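Local coordinates for protein putative modulator of DNA gyrase (Bacteroides thetaiotaomicron, PDB 1VPB) that is probably a metallopeptidase of the PmbA/TldD (peptidase U62) family and a putative modulator of DNA gyrase, at residues A[26-31]-A[89-94]; A[67-72]-A[78-83]; A[276-281]-A[414-419]; A[297-302]-A[306-311]; A[380-385]-A[389-394]. All coordinates share one frame; numbering follows the deposited sequence.

Interaction 1: residues A[26-31]-A[89-94]; sequences MDYALK and ELETFI
Y28 reaches from helix 16-31 to E91 and I94 on helix 87-101, and most of the contact between 26-31 and 89-94 runs through its side chain. The two helices run in roughly the same direction, their segment axes 42° apart and 10.4 Å away from each other at closest approach, a spacing that leaves room for a side chain between them.

The CH-pi contact comes first. CG of E91 lies over one face of the Y28 ring, 4.1 Å from its centroid. The E91 chain crosses the tyrosine at about a right angle, yet the planes of its carboxylate and of the ring are only 9° apart, so the two flat groups are almost parallel.

Apolar contact takes the ring edge. CG2 of I94 sits in the ring plane, 3.7 Å from Y28 CD2, and the same methyl is 4.2 Å from A29 CB. The first torsion of Y28, -174°, carries CG away from the backbone N and sends the ring out toward helix 87-101.

The polar part is a water, 2.7 Å from Y28 OH, which also donates a weak bond to the carbonyl O of E91.

Around this pair, W24 meets the Y28 ring and touches E91, while I94 packs on A25. L90 turns to L21 of helix 16-31 and T82 of strand 76-82, and F93 lies on I80 of that same strand.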
# COMPACT_ATOMS: atom_id res chain seq x y z
N MET A 26 -2.75 30.97 1.62
CA MET A 26 -2.95 31.38 0.23
C MET A 26 -2.25 32.72 -0.03
O MET A 26 -1.50 32.92 -1.00
CB MET A 26 -4.45 31.46 -0.08
CG MET A 26 -4.75 32.05 -1.39
SD MET A 26 -4.21 31.00 -2.75
CE MET A 26 -5.63 29.94 -2.74
N ASP A 27 -2.58 33.69 0.82
CA ASP A 27 -2.06 35.05 0.67
C ASP A 27 -0.53 35.03 0.74
O ASP A 27 0.12 35.71 -0.06
CB ASP A 27 -2.69 35.95 1.74
CG ASP A 27 -2.10 37.33 1.74
OD1 ASP A 27 -2.46 38.11 0.83
OD2 ASP A 27 -1.27 37.69 2.61
N TYR A 28 0.02 34.27 1.66
CA TYR A 28 1.48 34.20 1.85
C TYR A 28 2.10 33.63 0.58
O TYR A 28 3.11 34.17 0.06
CB TYR A 28 1.82 33.34 3.07
CG TYR A 28 3.31 33.38 3.37
CD1 TYR A 28 3.88 34.43 4.09
CD2 TYR A 28 4.13 32.41 2.83
CE1 TYR A 28 5.27 34.48 4.31
CE2 TYR A 28 5.49 32.43 3.05
CZ TYR A 28 6.05 33.48 3.77
OH TYR A 28 7.43 33.43 3.90
N ALA A 29 1.54 32.54 0.07
CA ALA A 29 2.08 31.97 -1.18
C ALA A 29 2.07 32.98 -2.35
O ALA A 29 3.01 33.09 -3.14
CB ALA A 29 1.28 30.69 -1.56
N LEU A 30 0.95 33.72 -2.50
CA LEU A 30 0.78 34.66 -3.59
C LEU A 30 1.69 35.87 -3.47
O LEU A 30 2.19 36.36 -4.50
CB LEU A 30 -0.66 35.13 -3.68
CG LEU A 30 -1.66 34.04 -4.15
CD1 LEU A 30 -3.09 34.60 -3.98
CD2 LEU A 30 -1.39 33.50 -5.52
N LYS A 31 1.98 36.26 -2.26
CA LYS A 31 2.85 37.41 -2.01
C LYS A 31 4.33 37.05 -2.10
O LYS A 31 5.18 37.94 -2.16
CB LYS A 31 2.57 37.99 -0.63
CG LYS A 31 1.23 38.72 -0.60
CD LYS A 31 0.89 39.24 0.83
N GLU A 89 6.79 28.40 11.22
CA GLU A 89 7.28 27.26 10.48
C GLU A 89 6.57 27.16 9.12
O GLU A 89 7.21 26.73 8.16
CB GLU A 89 7.19 25.95 11.25
CG GLU A 89 5.81 25.52 11.67
CD GLU A 89 5.83 24.46 12.77
OE1 GLU A 89 6.94 23.90 13.04
OE2 GLU A 89 4.73 24.19 13.34
N LEU A 90 5.30 27.53 9.03
CA LEU A 90 4.61 27.51 7.72
C LEU A 90 5.24 28.48 6.76
O LEU A 90 5.36 28.20 5.57
CB LEU A 90 3.09 27.84 7.80
CG LEU A 90 2.14 26.73 8.15
CD1 LEU A 90 0.74 27.33 8.28
CD2 LEU A 90 2.14 25.65 7.10
N GLU A 91 5.63 29.66 7.24
CA GLU A 91 6.31 30.64 6.35
C GLU A 91 7.54 30.04 5.67
O GLU A 91 7.72 30.13 4.44
CB GLU A 91 6.71 31.92 7.12
CG GLU A 91 5.51 32.79 7.53
CD GLU A 91 5.88 34.08 8.24
OE1 GLU A 91 7.08 34.25 8.56
OE2 GLU A 91 4.99 34.94 8.43
N THR A 92 8.39 29.42 6.47
CA THR A 92 9.59 28.77 5.95
C THR A 92 9.25 27.63 5.00
O THR A 92 9.89 27.53 3.95
CB THR A 92 10.40 28.21 7.12
OG1 THR A 92 10.84 29.33 7.88
CG2 THR A 92 11.68 27.50 6.65
N PHE A 93 8.29 26.79 5.39
CA PHE A 93 7.93 25.65 4.59
C PHE A 93 7.40 26.09 3.22
O PHE A 93 7.74 25.50 2.18
CB PHE A 93 6.86 24.81 5.32
CG PHE A 93 6.53 23.52 4.62
CD1 PHE A 93 7.48 22.52 4.46
CD2 PHE A 93 5.30 23.34 4.11
CE1 PHE A 93 7.17 21.37 3.77
CE2 PHE A 93 4.97 22.17 3.46
CZ PHE A 93 5.87 21.20 3.32
N ILE A 94 6.49 27.07 3.23
CA ILE A 94 5.90 27.56 1.96
C ILE A 94 6.97 28.23 1.11
O ILE A 94 7.07 27.97 -0.06
CB ILE A 94 4.73 28.53 2.25
CG1 ILE A 94 3.60 27.71 2.89
CG2 ILE A 94 4.21 29.14 1.00
CD1 ILE A 94 2.48 28.58 3.47
O HOH W 1 9.94 32.74 4.56

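Interaction 2: residues A[67-72]-A[78-83]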
# COMPACT_ATOMS: atom_id res chain seq x y z
N LEU A 67 -2.47 20.88 5.86
CA LEU A 67 -2.57 21.88 4.83
C LEU A 67 -1.75 21.40 3.64
O LEU A 67 -0.62 21.00 3.84
CB LEU A 67 -2.01 23.20 5.32
CG LEU A 67 -2.31 24.58 4.83
CD1 LEU A 67 -3.79 24.89 4.83
CD2 LEU A 67 -1.62 25.59 5.78
N SER A 68 -2.34 21.43 2.46
CA SER A 68 -1.66 21.01 1.19
C SER A 68 -1.74 22.20 0.28
O SER A 68 -2.75 22.88 0.22
CB SER A 68 -2.40 19.83 0.57
OG SER A 68 -2.09 18.72 1.38
N LEU A 69 -0.64 22.49 -0.44
CA LEU A 69 -0.70 23.59 -1.42
C LEU A 69 -0.18 23.12 -2.76
O LEU A 69 0.75 22.31 -2.82
CB LEU A 69 0.18 24.77 -0.96
CG LEU A 69 -0.25 25.57 0.27
CD1 LEU A 69 0.27 24.92 1.51
CD2 LEU A 69 0.24 26.95 0.22
N SER A 70 -0.77 23.64 -3.84
CA SER A 70 -0.27 23.47 -5.20
C SER A 70 0.27 24.85 -5.53
O SER A 70 -0.42 25.85 -5.38
CB SER A 70 -1.34 23.14 -6.20
OG SER A 70 -1.95 21.87 -5.91
N LEU A 71 1.54 24.89 -5.92
CA LEU A 71 2.26 26.13 -6.16
C LEU A 71 2.60 26.34 -7.64
O LEU A 71 3.17 25.50 -8.29
CB LEU A 71 3.57 26.11 -5.34
CG LEU A 71 3.50 25.73 -3.85
CD1 LEU A 71 4.91 25.64 -3.33
CD2 LEU A 71 2.72 26.75 -3.10
N TYR A 72 2.11 27.46 -8.23
CA TYR A 72 2.33 27.83 -9.62
C TYR A 72 3.34 29.00 -9.62
O TYR A 72 3.02 30.11 -9.17
CB TYR A 72 1.03 28.27 -10.28
CG TYR A 72 0.01 27.15 -10.41
CD1 TYR A 72 -0.70 26.74 -9.29
CD2 TYR A 72 -0.24 26.53 -11.63
CE1 TYR A 72 -1.66 25.69 -9.39
CE2 TYR A 72 -1.14 25.51 -11.75
CZ TYR A 72 -1.86 25.09 -10.61
OH TYR A 72 -2.79 24.06 -10.77
N GLY A 78 4.45 22.75 -8.36
CA GLY A 78 4.97 21.99 -7.22
C GLY A 78 3.89 21.71 -6.21
O GLY A 78 2.98 22.48 -6.05
N SER A 79 4.07 20.63 -5.46
CA SER A 79 3.14 20.24 -4.41
C SER A 79 3.79 20.07 -3.06
O SER A 79 4.86 19.42 -2.95
CB SER A 79 2.49 18.88 -4.83
OG SER A 79 1.90 18.98 -6.11
N ILE A 80 3.25 20.72 -2.04
CA ILE A 80 3.75 20.57 -0.71
C ILE A 80 2.61 20.27 0.28
O ILE A 80 1.44 20.62 0.05
CB ILE A 80 4.51 21.78 -0.23
CG1 ILE A 80 3.64 23.01 -0.05
CG2 ILE A 80 5.67 22.15 -1.24
CD1 ILE A 80 4.39 24.26 0.31
N SER A 81 2.94 19.65 1.40
CA SER A 81 1.90 19.35 2.38
C SER A 81 2.52 19.23 3.75
O SER A 81 3.64 18.71 3.89
CB SER A 81 1.23 18.04 1.96
OG SER A 81 2.09 16.95 2.22
N THR A 82 1.82 19.75 4.76
CA THR A 82 2.30 19.76 6.11
C THR A 82 1.19 19.69 7.12
O THR A 82 0.03 20.11 6.86
CB THR A 82 3.10 21.03 6.32
OG1 THR A 82 3.67 21.04 7.61
CG2 THR A 82 2.23 22.31 6.17
N ASN A 83 1.54 19.15 8.28
CA ASN A 83 0.61 19.22 9.38
C ASN A 83 1.18 20.00 10.52
O ASN A 83 0.68 19.89 11.63
CB ASN A 83 0.16 17.83 9.80
CG ASN A 83 1.30 16.93 10.24
OD1 ASN A 83 2.32 17.40 10.76
ND2 ASN A 83 1.07 15.61 10.14
O HOH W 2 -0.64 19.58 -5.30
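L67, L69 and L71 pair with T82, I80 and G78 in an antiparallel beta hairpin, strand 58-73 returning as strand 76-82. Each is a hydrogen-bonded pair with two backbone bonds. L69 N lies 2.8 Å from I80 O. The return bond is the longest of the six, with I80 N 3.1 Å from L69 O. The non-hydrogen-bonded pairs, S68 with S81 and S70 with S79, alternate with them and put their serines on the opposite face.

On the leucine face I80 fills the middle. Its CG1 lies 4.0 Å from L69 CB, and its CD1 meets L71 CD1 at 3.9 Å, the two chains crossing at about a right angle. With chi1 at 67°, CG1 is wedged between the backbone N and carbonyl carbon, which directs it toward L69. I80 also touches F93 of helix 87-101. With an alanine in its place, L71 CD1 would probably lose its neighbour and F93 its contact.

Farther out, strand 36-52 flanks strand 58-73, and S79 to T82 join a parallel ladder with a strand of the second subunit. T82 OG1 is hydrogen-bonded to S63 O of the second subunit. On the serine face, one water lies 2.7 Å from both S70 OG and S79 OG.

Interaction 3: residues A[276-281]-A[414-419]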
# COMPACT_ATOMS: atom_id res chain seq x y z
N ASN A 276 -2.36 5.40 -23.83
CA ASN A 276 -2.48 4.15 -23.10
C ASN A 276 -3.94 3.88 -22.66
O ASN A 276 -4.22 3.64 -21.48
CB ASN A 276 -1.60 4.20 -21.85
CG ASN A 276 -1.31 2.81 -21.27
OD1 ASN A 276 -1.38 1.82 -21.98
ND2 ASN A 276 -1.04 2.75 -19.98
N SER A 277 -4.81 3.88 -23.65
CA SER A 277 -6.23 3.65 -23.41
C SER A 277 -6.85 2.99 -24.58
O SER A 277 -6.81 3.50 -25.71
CB SER A 277 -6.97 4.96 -23.11
OG SER A 277 -8.38 4.72 -23.22
N PHE A 278 -7.44 1.83 -24.34
CA PHE A 278 -8.12 1.11 -25.43
C PHE A 278 -9.44 1.76 -25.85
O PHE A 278 -10.11 1.28 -26.79
CB PHE A 278 -8.35 -0.35 -25.05
CG PHE A 278 -9.24 -0.58 -23.83
CD1 PHE A 278 -8.70 -0.64 -22.56
CD2 PHE A 278 -10.63 -0.77 -23.97
CE1 PHE A 278 -9.50 -0.88 -21.42
CE2 PHE A 278 -11.44 -0.97 -22.82
CZ PHE A 278 -10.88 -1.04 -21.57
N LEU A 279 -9.85 2.80 -25.12
CA LEU A 279 -11.00 3.61 -25.51
C LEU A 279 -10.65 4.93 -26.21
O LEU A 279 -11.52 5.72 -26.52
CB LEU A 279 -11.88 3.86 -24.29
CG LEU A 279 -12.47 2.54 -23.73
CD1 LEU A 279 -13.43 2.88 -22.59
CD2 LEU A 279 -13.18 1.79 -24.78
N LEU A 280 -9.37 5.12 -26.54
CA LEU A 280 -8.97 6.31 -27.27
C LEU A 280 -9.67 6.23 -28.61
O LEU A 280 -9.79 5.14 -29.18
CB LEU A 280 -7.46 6.28 -27.48
CG LEU A 280 -6.82 7.46 -28.20
CD1 LEU A 280 -6.83 8.70 -27.33
CD2 LEU A 280 -5.40 7.03 -28.61
N ASN A 281 -10.16 7.37 -29.08
CA ASN A 281 -10.84 7.46 -30.39
C ASN A 281 -12.17 6.70 -30.49
O ASN A 281 -12.60 6.33 -31.57
CB ASN A 281 -9.93 7.00 -31.55
CG ASN A 281 -8.68 7.86 -31.70
OD1 ASN A 281 -8.67 9.06 -31.35
ND2 ASN A 281 -7.61 7.24 -32.19
N GLY A 414 -10.62 -12.57 -22.69
CA GLY A 414 -11.30 -11.93 -23.82
C GLY A 414 -10.80 -10.53 -23.97
O GLY A 414 -9.70 -10.20 -23.54
N ASN A 415 -11.64 -9.67 -24.58
CA ASN A 415 -11.32 -8.27 -24.73
C ASN A 415 -12.49 -7.51 -24.12
O ASN A 415 -13.64 -7.91 -24.28
CB ASN A 415 -11.13 -7.88 -26.21
CG ASN A 415 -10.82 -6.41 -26.37
OD1 ASN A 415 -11.72 -5.55 -26.44
ND2 ASN A 415 -9.53 -6.09 -26.42
N LEU A 416 -12.17 -6.48 -23.38
CA LEU A 416 -13.18 -5.78 -22.57
C LEU A 416 -14.28 -5.14 -23.43
O LEU A 416 -15.44 -5.08 -23.03
CB LEU A 416 -12.54 -4.74 -21.68
CG LEU A 416 -11.77 -5.34 -20.49
CD1 LEU A 416 -10.91 -4.23 -19.86
CD2 LEU A 416 -12.76 -5.91 -19.42
N ILE A 417 -13.93 -4.68 -24.61
CA ILE A 417 -14.94 -4.06 -25.46
C ILE A 417 -15.97 -5.06 -25.92
O ILE A 417 -17.16 -4.81 -25.80
CB ILE A 417 -14.27 -3.32 -26.68
CG1 ILE A 417 -13.39 -2.21 -26.21
CG2 ILE A 417 -15.31 -2.74 -27.61
CD1 ILE A 417 -12.66 -1.54 -27.35
N THR A 418 -15.53 -6.21 -26.46
CA THR A 418 -16.47 -7.25 -26.89
C THR A 418 -17.20 -7.87 -25.70
O THR A 418 -18.37 -8.28 -25.80
CB THR A 418 -15.82 -8.30 -27.83
OG1 THR A 418 -14.50 -8.65 -27.37
CG2 THR A 418 -15.62 -7.68 -29.21
N LEU A 419 -16.53 -7.96 -24.56
CA LEU A 419 -17.22 -8.39 -23.36
C LEU A 419 -18.42 -7.48 -23.06
O LEU A 419 -19.55 -7.97 -22.93
CB LEU A 419 -16.30 -8.36 -22.16
CG LEU A 419 -17.00 -8.77 -20.85
CD1 LEU A 419 -17.47 -10.21 -20.78
CD2 LEU A 419 -16.11 -8.45 -19.69
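F278 projects from a type I beta turn, S277 to L280, into the hollow at the start of helix 416-421, where L416 and I417 receive it. No hydrogen bond crosses between 276-281 and 414-419; the fit is one of shape, with 172 Å² buried in all.

The phenyl ring is the main bump. Its far end meets L416, with CZ 3.6 Å from CD1 of that leucine, and the two side chains cross at about a right angle. I417 comes at the ring edge instead: its CG1 lies near the ring plane, 3.8 Å from F278 CD2, and the side chains slide past each other in opposite directions. Here chi1 of 62° places F278 CG between its own backbone N and carbonyl carbon, the setting that points the ring at the helix. L279 adds a smaller bump, its CD2 4.2 Å from I417 CD1.

Replacing F278 with an alanine would probably open a gap between the turn and the helix, leaving L416 CD1 and I417 CG1 without the ring they pack against.

M263 of helix 256-265 touches both F278 and L416, so the ring is packed against two helices, 416-421 and 256-265. Both partners are shaped locally. An ST turn, in which S277 OG accepts from L279 N, lies within the bend, and A266 O also bonds that hydroxyl. The helix is N-capped by N415, whose OD1 takes the N-H of I417 at 3.0 Å from above the carbonyl plane, 38° out of it.

Interaction 4: residues A[297-302]-A[306-311]. With EDO (1,2-ethanediol), chain B.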
# COMPACT_ATOMS: atom_id res chain seq x y z
N GLU A 297 -23.75 10.42 -11.59
CA GLU A 297 -24.81 11.08 -10.84
C GLU A 297 -24.24 11.72 -9.60
O GLU A 297 -24.40 11.17 -8.51
CB GLU A 297 -25.79 10.01 -10.39
CG GLU A 297 -26.43 9.34 -11.59
CD GLU A 297 -27.50 10.14 -12.19
OE1 GLU A 297 -27.82 11.26 -11.63
OE2 GLU A 297 -28.05 9.60 -13.21
N PRO A 298 -23.48 12.81 -9.75
CA PRO A 298 -22.74 13.36 -8.60
C PRO A 298 -23.58 14.05 -7.52
O PRO A 298 -23.04 14.43 -6.45
CB PRO A 298 -21.80 14.40 -9.25
CG PRO A 298 -22.39 14.67 -10.60
CD PRO A 298 -23.19 13.51 -11.02
N HIS A 299 -24.88 14.25 -7.82
CA HIS A 299 -25.69 15.11 -6.96
C HIS A 299 -26.74 14.35 -6.14
O HIS A 299 -27.64 14.95 -5.56
CB HIS A 299 -26.32 16.21 -7.78
CG HIS A 299 -25.34 17.05 -8.53
ND1 HIS A 299 -25.66 17.76 -9.67
CD2 HIS A 299 -24.01 17.26 -8.31
CE1 HIS A 299 -24.58 18.41 -10.10
NE2 HIS A 299 -23.55 18.09 -9.30
N LEU A 300 -26.65 13.04 -6.09
CA LEU A 300 -27.56 12.22 -5.25
C LEU A 300 -27.38 12.52 -3.77
O LEU A 300 -26.29 12.49 -3.22
CB LEU A 300 -27.35 10.72 -5.50
CG LEU A 300 -27.48 10.26 -6.95
CD1 LEU A 300 -27.25 8.80 -7.02
CD2 LEU A 300 -28.84 10.64 -7.49
N VAL A 301 -28.50 12.82 -3.09
CA VAL A 301 -28.45 13.14 -1.68
C VAL A 301 -28.28 11.91 -0.81
O VAL A 301 -28.86 10.84 -1.10
CB VAL A 301 -29.75 13.95 -1.33
CG1 VAL A 301 -29.90 14.19 0.12
CG2 VAL A 301 -29.73 15.27 -2.10
N LYS A 302 -27.48 12.07 0.25
CA LYS A 302 -27.10 11.07 1.20
C LYS A 302 -26.47 9.86 0.49
O LYS A 302 -26.66 8.74 0.93
CB LYS A 302 -28.32 10.52 2.02
CG LYS A 302 -29.03 11.49 2.91
CD LYS A 302 -29.91 10.76 3.92
CE LYS A 302 -30.46 11.75 4.97
NZ LYS A 302 -31.51 11.14 5.91
N ALA A 306 -21.11 11.41 -3.61
CA ALA A 306 -21.71 12.65 -4.09
C ALA A 306 -20.82 13.86 -3.79
O ALA A 306 -20.16 13.93 -2.75
CB ALA A 306 -23.08 12.83 -3.46
N ARG A 307 -20.80 14.79 -4.71
CA ARG A 307 -20.02 16.03 -4.57
C ARG A 307 -20.38 17.06 -5.61
O ARG A 307 -20.79 16.72 -6.72
CB ARG A 307 -18.51 15.70 -4.65
CG ARG A 307 -18.10 15.09 -5.93
CD ARG A 307 -16.59 14.84 -6.01
NE ARG A 307 -16.26 14.18 -7.29
CZ ARG A 307 -15.03 14.05 -7.77
NH1 ARG A 307 -13.97 14.50 -7.11
NH2 ARG A 307 -14.87 13.42 -8.90
N TYR A 308 -20.30 18.34 -5.21
CA TYR A 308 -20.59 19.42 -6.14
C TYR A 308 -19.39 19.95 -6.94
O TYR A 308 -19.56 20.69 -7.87
CB TYR A 308 -21.24 20.58 -5.40
CG TYR A 308 -22.71 20.30 -5.03
CD1 TYR A 308 -23.56 19.78 -5.98
CD2 TYR A 308 -23.18 20.51 -3.73
CE1 TYR A 308 -24.89 19.52 -5.66
CE2 TYR A 308 -24.54 20.24 -3.39
CZ TYR A 308 -25.38 19.75 -4.40
OH TYR A 308 -26.72 19.47 -4.09
N PHE A 309 -18.19 19.55 -6.53
CA PHE A 309 -16.99 19.96 -7.27
C PHE A 309 -15.90 18.91 -7.10
O PHE A 309 -15.88 18.18 -6.12
CB PHE A 309 -16.49 21.35 -6.83
CG PHE A 309 -16.40 21.53 -5.36
CD1 PHE A 309 -17.50 22.01 -4.62
CD2 PHE A 309 -15.21 21.29 -4.70
CE1 PHE A 309 -17.41 22.21 -3.29
CE2 PHE A 309 -15.12 21.51 -3.34
CZ PHE A 309 -16.26 21.93 -2.64
N ASP A 310 -14.96 18.90 -8.05
CA ASP A 310 -13.78 18.07 -7.88
C ASP A 310 -12.67 18.84 -7.22
O ASP A 310 -12.84 19.99 -6.78
CB ASP A 310 -13.37 17.45 -9.21
CG ASP A 310 -12.72 18.43 -10.18
OD1 ASP A 310 -12.55 19.66 -9.90
OD2 ASP A 310 -12.29 17.96 -11.29
N ASN A 311 -11.48 18.23 -7.15
CA ASN A 311 -10.38 18.95 -6.48
C ASN A 311 -9.79 20.19 -7.17
O ASN A 311 -8.97 20.91 -6.56
CB ASN A 311 -9.30 17.91 -6.11
CG ASN A 311 -9.78 16.92 -5.04
OD1 ASN A 311 -10.92 17.02 -4.50
ND2 ASN A 311 -8.90 15.96 -4.68
C1 EDO B . -19.50 11.15 0.53
O1 EDO B . -19.01 9.85 0.32
C2 EDO B . -18.57 12.15 -0.11
O2 EDO B . -18.57 12.07 -1.53
O HOH W 3 -28.48 17.47 -5.05
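H299 and Y308 meet at a slant that is neither a stack nor edge-to-face: their planes stand 50° apart and their centroids 5.1 Å. The pair belongs to an irregular loop between strands 294-296 and 319-323, which starts with a type I beta turn from E297 to L300. CE1 of Y308 lies over one face of the imidazole, and its CD1 is 3.5 Å from H299 CD2; P298 CG lies over the opposite face, toward the rim. In the plane of the imidazole, at its edge, R307 O lies 3.6 Å from H299 CD2.

Each ring has a polar partner outside the pair. H299 NE2 bonds to T316 OG1, and Y308 OH to P124 O; Y119 also meets the tyrosine ring. A water joins the two residues, donating to H299 O and, at 2.8 Å, to Y308 OH.

The backbone is tied by one bond, R307 N to P298 O at 2.9 Å. Next to it A306 CB presses to 3.2 Å from L300 O, a carbonyl buried here with no polar partner in the model. The A306-R307 peptide that gives its N-H to P298 O also accepts at its carbonyl: O2 of ethanediol, probably from the crystallisation liquor, donates to A306 O at 2.7 Å.

Interaction 5: residues A[380-385]-A[389-394]; sequences GNNNSS and FSYGIE
A short beta hairpin brings strand 388-399 back against strand 380-382, and three antiparallel pairs define it: G380 with Y391, N381 with S390, N382 with F389. The middle pair carries both backbone bonds. S390 N gives a nearly straight one to N381 O, 3.1 Å long with 166° at the hydrogen, whereas N381 N to S390 O is weak, bent to 133°.

Beyond the backbone, the Y391 ring lies obliquely against the main chain of the short strand. Its CE1 is 3.7 Å from N381 C, and its hydroxyl reaches CB of N382, also at 3.7 Å, the two side chains lying side by side and pointing the same way. A chi1 of -55° swings the ring toward G380 and N381. One water in the ring plane lies 2.5 Å from Y391 OH and donates to N382 OD1. R258 makes a cation-pi contact with this ring. At G380 a side chain would collide with S390 O and Y391 CA, and also with the preceding carbonyl O.

N383 OD1 accepts from S385 N at 2.8 Å and from S385 OG. The arrangement is a two-stranded antiparallel hairpin whose connecting loop begins with an Asx turn, within a mixed sheet where strand 388-399 also pairs with 402-413.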
# COMPACT_ATOMS: atom_id res chain seq x y z
N GLY A 380 -4.94 -11.68 -12.08
CA GLY A 380 -5.11 -11.39 -13.50
C GLY A 380 -4.93 -9.91 -13.76
O GLY A 380 -4.64 -9.14 -12.86
N ASN A 381 -5.10 -9.48 -15.01
CA ASN A 381 -5.07 -8.05 -15.32
C ASN A 381 -5.66 -7.85 -16.71
O ASN A 381 -6.04 -8.82 -17.38
CB ASN A 381 -3.63 -7.47 -15.28
CG ASN A 381 -3.58 -5.96 -14.96
OD1 ASN A 381 -4.56 -5.20 -15.09
ND2 ASN A 381 -2.40 -5.51 -14.55
N ASN A 382 -5.75 -6.59 -17.09
CA ASN A 382 -6.07 -6.18 -18.45
C ASN A 382 -4.93 -5.34 -19.00
O ASN A 382 -4.26 -4.63 -18.26
CB ASN A 382 -7.39 -5.41 -18.56
CG ASN A 382 -7.28 -3.93 -18.21
OD1 ASN A 382 -7.15 -3.66 -16.91
ND2 ASN A 382 -7.38 -3.01 -19.10
N ASN A 383 -4.73 -5.43 -20.30
CA ASN A 383 -3.86 -4.54 -21.01
C ASN A 383 -4.59 -3.21 -21.17
O ASN A 383 -5.69 -3.15 -21.76
CB ASN A 383 -3.56 -5.15 -22.37
CG ASN A 383 -2.55 -4.34 -23.15
OD1 ASN A 383 -2.74 -3.14 -23.37
ND2 ASN A 383 -1.49 -5.02 -23.63
N SER A 384 -3.97 -2.14 -20.66
CA SER A 384 -4.57 -0.82 -20.64
C SER A 384 -4.73 -0.19 -22.02
O SER A 384 -5.62 0.64 -22.20
CB SER A 384 -3.72 0.12 -19.77
OG SER A 384 -2.38 0.06 -20.20
N SER A 385 -3.87 -0.56 -22.98
CA SER A 385 -3.95 -0.01 -24.35
C SER A 385 -4.79 -0.83 -25.31
O SER A 385 -5.34 -0.28 -26.28
CB SER A 385 -2.56 0.27 -24.93
OG SER A 385 -1.82 -0.92 -25.05
N PHE A 389 -7.97 -9.08 -21.64
CA PHE A 389 -8.01 -9.38 -20.20
C PHE A 389 -7.92 -10.87 -19.93
O PHE A 389 -8.23 -11.71 -20.79
CB PHE A 389 -9.27 -8.79 -19.52
CG PHE A 389 -10.55 -9.51 -19.87
CD1 PHE A 389 -10.92 -10.68 -19.19
CD2 PHE A 389 -11.36 -9.04 -20.89
CE1 PHE A 389 -12.09 -11.38 -19.55
CE2 PHE A 389 -12.53 -9.70 -21.23
CZ PHE A 389 -12.89 -10.88 -20.60
N SER A 390 -7.45 -11.19 -18.72
CA SER A 390 -7.47 -12.55 -18.21
C SER A 390 -7.59 -12.44 -16.71
O SER A 390 -6.74 -11.80 -16.05
CB SER A 390 -6.19 -13.30 -18.59
OG SER A 390 -6.19 -14.62 -18.07
N TYR A 391 -8.64 -13.00 -16.14
CA TYR A 391 -8.81 -12.92 -14.69
C TYR A 391 -9.12 -14.26 -14.10
O TYR A 391 -9.80 -15.07 -14.71
CB TYR A 391 -9.93 -11.97 -14.27
CG TYR A 391 -9.85 -10.57 -14.79
CD1 TYR A 391 -8.80 -9.71 -14.43
CD2 TYR A 391 -10.88 -10.06 -15.56
CE1 TYR A 391 -8.78 -8.41 -14.90
CE2 TYR A 391 -10.85 -8.80 -16.02
CZ TYR A 391 -9.82 -7.97 -15.70
OH TYR A 391 -9.85 -6.69 -16.18
N GLY A 392 -8.64 -14.49 -12.88
CA GLY A 392 -9.00 -15.71 -12.21
C GLY A 392 -10.39 -15.57 -11.62
O GLY A 392 -10.72 -14.52 -11.07
N ILE A 393 -11.17 -16.63 -11.70
CA ILE A 393 -12.51 -16.64 -11.15
C ILE A 393 -12.79 -17.87 -10.26
O ILE A 393 -12.18 -18.92 -10.36
CB ILE A 393 -13.58 -16.54 -12.29
CG1 ILE A 393 -13.58 -17.79 -13.17
CG2 ILE A 393 -13.35 -15.26 -13.09
CD1 ILE A 393 -14.68 -18.83 -12.80
N GLU A 394 -13.75 -17.66 -9.38
CA GLU A 394 -14.41 -18.71 -8.67
C GLU A 394 -15.91 -18.44 -8.62
O GLU A 394 -16.37 -17.30 -8.81
CB GLU A 394 -13.80 -18.81 -7.27
CG GLU A 394 -14.11 -17.65 -6.34
CD GLU A 394 -13.61 -17.93 -4.93
OE1 GLU A 394 -14.29 -18.66 -4.15
OE2 GLU A 394 -12.52 -17.43 -4.60
O HOH W 4 -8.19 -5.22 -15.03

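In the fold
The contacts fall into two groups along the chain. Interactions 1 and 2 come first, the hairpin of interaction 2 nested inside the loop closed by interaction 1; their centres are 10 Å apart, and F93 and L90 lay helix 87-101 on strand 76-82. Interactions 3, 4 and 5 all lie in the C-terminal metallopeptidase domain of the family, 4 and 5 in series inside the loop closed by 3. Interactions 3 and 5 touch, their centres 12 Å apart. Interaction 4 comes within about 7 Å of interaction 2 at the nearest atoms. The first group thus joins N-terminal helices to a sheet that continues into the second subunit, while interactions 3 and 5 join a turn, a helix and a hairpin.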